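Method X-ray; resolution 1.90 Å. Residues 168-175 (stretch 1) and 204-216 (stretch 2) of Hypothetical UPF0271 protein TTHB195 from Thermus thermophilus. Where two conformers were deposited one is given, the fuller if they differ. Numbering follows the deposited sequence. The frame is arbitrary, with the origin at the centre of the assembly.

Stretch 1, residues 168-175: RAYLRSGQ
Stretch 2, residues 204-216: KVEALDGGEVAVR

Stretch 2 is a hairpin: strands 204-206 and 212-214 pair through Val 205 N to Val 213 O and Val 213 N to Val 205 O, both 2.9 Å, and Ala 207 to Gly 210 forms a type I turn at its tip. Stretch 1 lies against it as an extended segment, phi/psi near -110/160 at Tyr 170 and Leu 171, before a type I turn from Leu 171 to Gly 174 closed by Gly 174 N to Leu 171 O at 2.8 Å. The CA atoms of Leu 171 and Ala 207 stand 4.9 Å apart.

One straight backbone hydrogen bond sets the register: Leu 208 N to Tyr 170 O, 2.7 Å, 172°. Nearby, water 1 accepts from Tyr 170 N and donates to Glu 206 O, both at 2.7 Å, joining backbones that do not bond directly there.

Tyr 170 takes chi1 m (-77°) and chi2 67°, which lays its ring among three valines. Val 205 (chi1 p) puts CG1 over one face, 4.1 Å from the ring centroid, a CH-pi contact; Val 215 (m) brings CG1 to 3.7 Å from Tyr 170 CE2, and Val 213 (p) sets CG1 4.0 Å from Tyr 170 CB. Leu 171, m,t, points away overall, yet its CD2 reaches Leu 208 CB at 4.2 Å.

Asp 209, chi1 57° (p), directs its carboxylate at the other turn: OD1 accepts from Arg 172 N at 2.7 Å, the same N makes a weak bond to Asp 209 OD2 at 3.4 Å, and OD2 also takes a donation from water 2 at 2.9 Å, the same water accepting from Ser 173 N at 2.8 Å. Arg 172 follows m,t,p with chi4 67°, curling so that NH1 donates to Gly 210 O at 2.8 Å, with that carbonyl at the guanidinium edge. Gly 211 suits this path: an ideal CB there would sit 2.6 Å from Arg 172 NH1. At phi/psi 99/-3 Gly 174 suits its backbone, where a CB would jam against the preceding carbonyl O; its CA lies 3.6 Å from Val 213 CG2.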

# COMPACT_ATOMS: atom_id res chain seq x y z
N ARG A 168 -27.07 10.58 16.15
CA ARG A 168 -27.31 9.17 16.44
C ARG A 168 -28.32 9.00 17.56
O ARG A 168 -28.31 9.77 18.53
CB ARG A 168 -26.00 8.48 16.82
CG ARG A 168 -24.99 8.41 15.69
CD ARG A 168 -25.50 7.52 14.56
NE ARG A 168 -25.70 6.14 15.00
CZ ARG A 168 -24.71 5.33 15.36
NH1 ARG A 168 -23.45 5.75 15.34
NH2 ARG A 168 -24.98 4.09 15.75
N ALA A 169 -29.18 7.99 17.44
CA ALA A 169 -30.18 7.73 18.47
C ALA A 169 -29.52 7.03 19.65
O ALA A 169 -28.55 6.28 19.48
CB ALA A 169 -31.30 6.87 17.91
N TYR A 170 -30.04 7.29 20.84
CA TYR A 170 -29.54 6.68 22.06
C TYR A 170 -30.56 5.72 22.65
O TYR A 170 -31.76 5.84 22.38
CB TYR A 170 -29.23 7.76 23.11
CG TYR A 170 -27.95 8.52 22.87
CD1 TYR A 170 -27.80 9.37 21.78
CD2 TYR A 170 -26.87 8.39 23.75
CE1 TYR A 170 -26.62 10.08 21.57
CE2 TYR A 170 -25.69 9.09 23.56
CZ TYR A 170 -25.57 9.94 22.47
OH TYR A 170 -24.39 10.62 22.28
N LEU A 171 -30.09 4.77 23.44
CA LEU A 171 -30.97 3.80 24.09
C LEU A 171 -30.98 4.14 25.58
O LEU A 171 -30.08 4.84 26.06
CB LEU A 171 -30.44 2.38 23.88
CG LEU A 171 -30.26 1.90 22.44
CD1 LEU A 171 -29.73 0.48 22.45
CD2 LEU A 171 -31.59 1.97 21.69
N ARG A 172 -31.98 3.66 26.30
CA ARG A 172 -32.07 3.95 27.73
C ARG A 172 -30.79 3.56 28.47
O ARG A 172 -30.44 4.17 29.48
CB ARG A 172 -33.26 3.21 28.36
CG ARG A 172 -34.61 3.75 27.92
CD ARG A 172 -35.74 3.10 28.70
NE ARG A 172 -35.66 3.41 30.13
CZ ARG A 172 -35.84 4.62 30.66
NH1 ARG A 172 -36.11 5.65 29.87
NH2 ARG A 172 -35.76 4.79 31.97
N SER A 173 -30.09 2.56 27.95
CA SER A 173 -28.84 2.10 28.56
C SER A 173 -27.80 3.22 28.60
O SER A 173 -26.85 3.17 29.38
CB SER A 173 -28.28 0.91 27.78
OG SER A 173 -27.97 1.29 26.45
N GLY A 174 -27.96 4.22 27.74
CA GLY A 174 -27.02 5.32 27.71
C GLY A 174 -26.01 5.17 26.59
O GLY A 174 -25.16 6.05 26.38
N GLN A 175 -26.09 4.06 25.86
CA GLN A 175 -25.19 3.80 24.76
C GLN A 175 -25.92 4.07 23.44
O GLN A 175 -27.15 4.20 23.42
CB GLN A 175 -24.70 2.35 24.80
CG GLN A 175 -23.26 2.18 24.34
CD GLN A 175 -22.28 2.98 25.19
OE1 GLN A 175 -21.54 3.82 24.67
NE2 GLN A 175 -22.27 2.72 26.49
N LYS A 204 -29.22 16.06 28.47
CA LYS A 204 -30.04 14.87 28.26
C LYS A 204 -30.46 14.73 26.79
O LYS A 204 -30.48 15.69 26.02
CB LYS A 204 -31.28 14.98 29.14
CG LYS A 204 -30.99 14.66 30.61
CD LYS A 204 -32.24 14.78 31.48
CE LYS A 204 -32.00 14.30 32.91
NZ LYS A 204 -30.90 15.04 33.52
N VAL A 205 -30.76 13.48 26.40
CA VAL A 205 -31.30 13.25 25.07
C VAL A 205 -32.40 12.19 25.09
O VAL A 205 -32.39 11.24 25.86
CB VAL A 205 -30.15 12.78 24.17
CG1 VAL A 205 -29.72 11.38 24.57
CG2 VAL A 205 -30.60 12.77 22.72
N GLU A 206 -33.42 12.41 24.24
CA GLU A 206 -34.46 11.41 24.10
C GLU A 206 -33.86 10.03 23.81
O GLU A 206 -32.85 9.88 23.14
CB GLU A 206 -35.39 11.83 22.96
CG GLU A 206 -36.70 11.04 22.93
CD GLU A 206 -37.47 11.38 21.68
OE1 GLU A 206 -37.24 12.44 21.12
OE2 GLU A 206 -38.32 10.58 21.28
N ALA A 207 -34.49 9.00 24.40
CA ALA A 207 -34.06 7.64 24.11
C ALA A 207 -35.01 6.96 23.14
O ALA A 207 -36.23 7.11 23.19
CB ALA A 207 -33.99 6.87 25.43
N LEU A 208 -34.42 6.21 22.20
CA LEU A 208 -35.22 5.54 21.18
C LEU A 208 -36.20 4.53 21.80
O LEU A 208 -37.32 4.35 21.34
CB LEU A 208 -34.25 4.85 20.21
CG LEU A 208 -34.94 4.08 19.08
CD1 LEU A 208 -35.83 4.98 18.23
CD2 LEU A 208 -33.94 3.44 18.11
N ASP A 209 -35.73 3.84 22.86
CA ASP A 209 -36.58 2.82 23.47
C ASP A 209 -37.36 3.35 24.69
O ASP A 209 -37.67 2.64 25.63
CB ASP A 209 -35.73 1.60 23.85
CG ASP A 209 -34.58 1.99 24.77
OD1 ASP A 209 -34.09 3.11 24.64
OD2 ASP A 209 -34.13 1.14 25.54
N GLY A 210 -37.71 4.64 24.65
CA GLY A 210 -38.50 5.22 25.73
C GLY A 210 -37.81 6.20 26.66
O GLY A 210 -36.69 5.96 27.10
N GLY A 211 -38.50 7.30 26.96
CA GLY A 211 -37.95 8.30 27.86
C GLY A 211 -36.71 9.01 27.36
O GLY A 211 -36.58 9.30 26.17
N GLU A 212 -35.79 9.30 28.27
CA GLU A 212 -34.54 9.97 27.92
C GLU A 212 -33.39 9.49 28.79
O GLU A 212 -33.60 8.81 29.79
CB GLU A 212 -34.70 11.49 28.08
CG GLU A 212 -35.24 11.94 29.43
CD GLU A 212 -35.42 13.44 29.50
OE1 GLU A 212 -35.79 14.05 28.47
OE2 GLU A 212 -35.21 14.02 30.59
N VAL A 213 -32.17 9.85 28.39
CA VAL A 213 -30.98 9.45 29.13
C VAL A 213 -30.03 10.63 29.30
O VAL A 213 -30.05 11.59 28.53
CB VAL A 213 -30.24 8.29 28.39
CG1 VAL A 213 -29.90 8.72 26.98
CG2 VAL A 213 -28.99 7.90 29.16
N ALA A 214 -29.20 10.57 30.34
CA ALA A 214 -28.25 11.63 30.63
C ALA A 214 -27.03 11.51 29.71
O ALA A 214 -26.59 10.42 29.38
CB ALA A 214 -27.81 11.56 32.08
N VAL A 215 -26.51 12.66 29.29
CA VAL A 215 -25.34 12.71 28.43
C VAL A 215 -24.60 14.02 28.65
O VAL A 215 -25.20 15.10 28.62
CB VAL A 215 -25.72 12.61 26.93
CG1 VAL A 215 -26.17 11.19 26.60
CG2 VAL A 215 -26.82 13.60 26.60
N ARG A 216 -23.30 13.92 28.89
CA ARG A 216 -22.48 15.11 29.09
C ARG A 216 -21.66 15.26 27.82
O ARG A 216 -20.81 14.42 27.51
CB ARG A 216 -21.58 14.94 30.31
CG ARG A 216 -21.23 16.27 30.99
CD ARG A 216 -19.83 16.74 30.64
NE ARG A 216 -18.80 15.92 31.28
CZ ARG A 216 -18.67 15.79 32.60
NH1 ARG A 216 -19.50 16.41 33.42
NH2 ARG A 216 -17.71 15.02 33.09
O HOH W 1 -32.32 8.76 20.69
O HOH W 2 -31.56 0.48 26.68
O HOH W 3 -24.74 8.50 27.56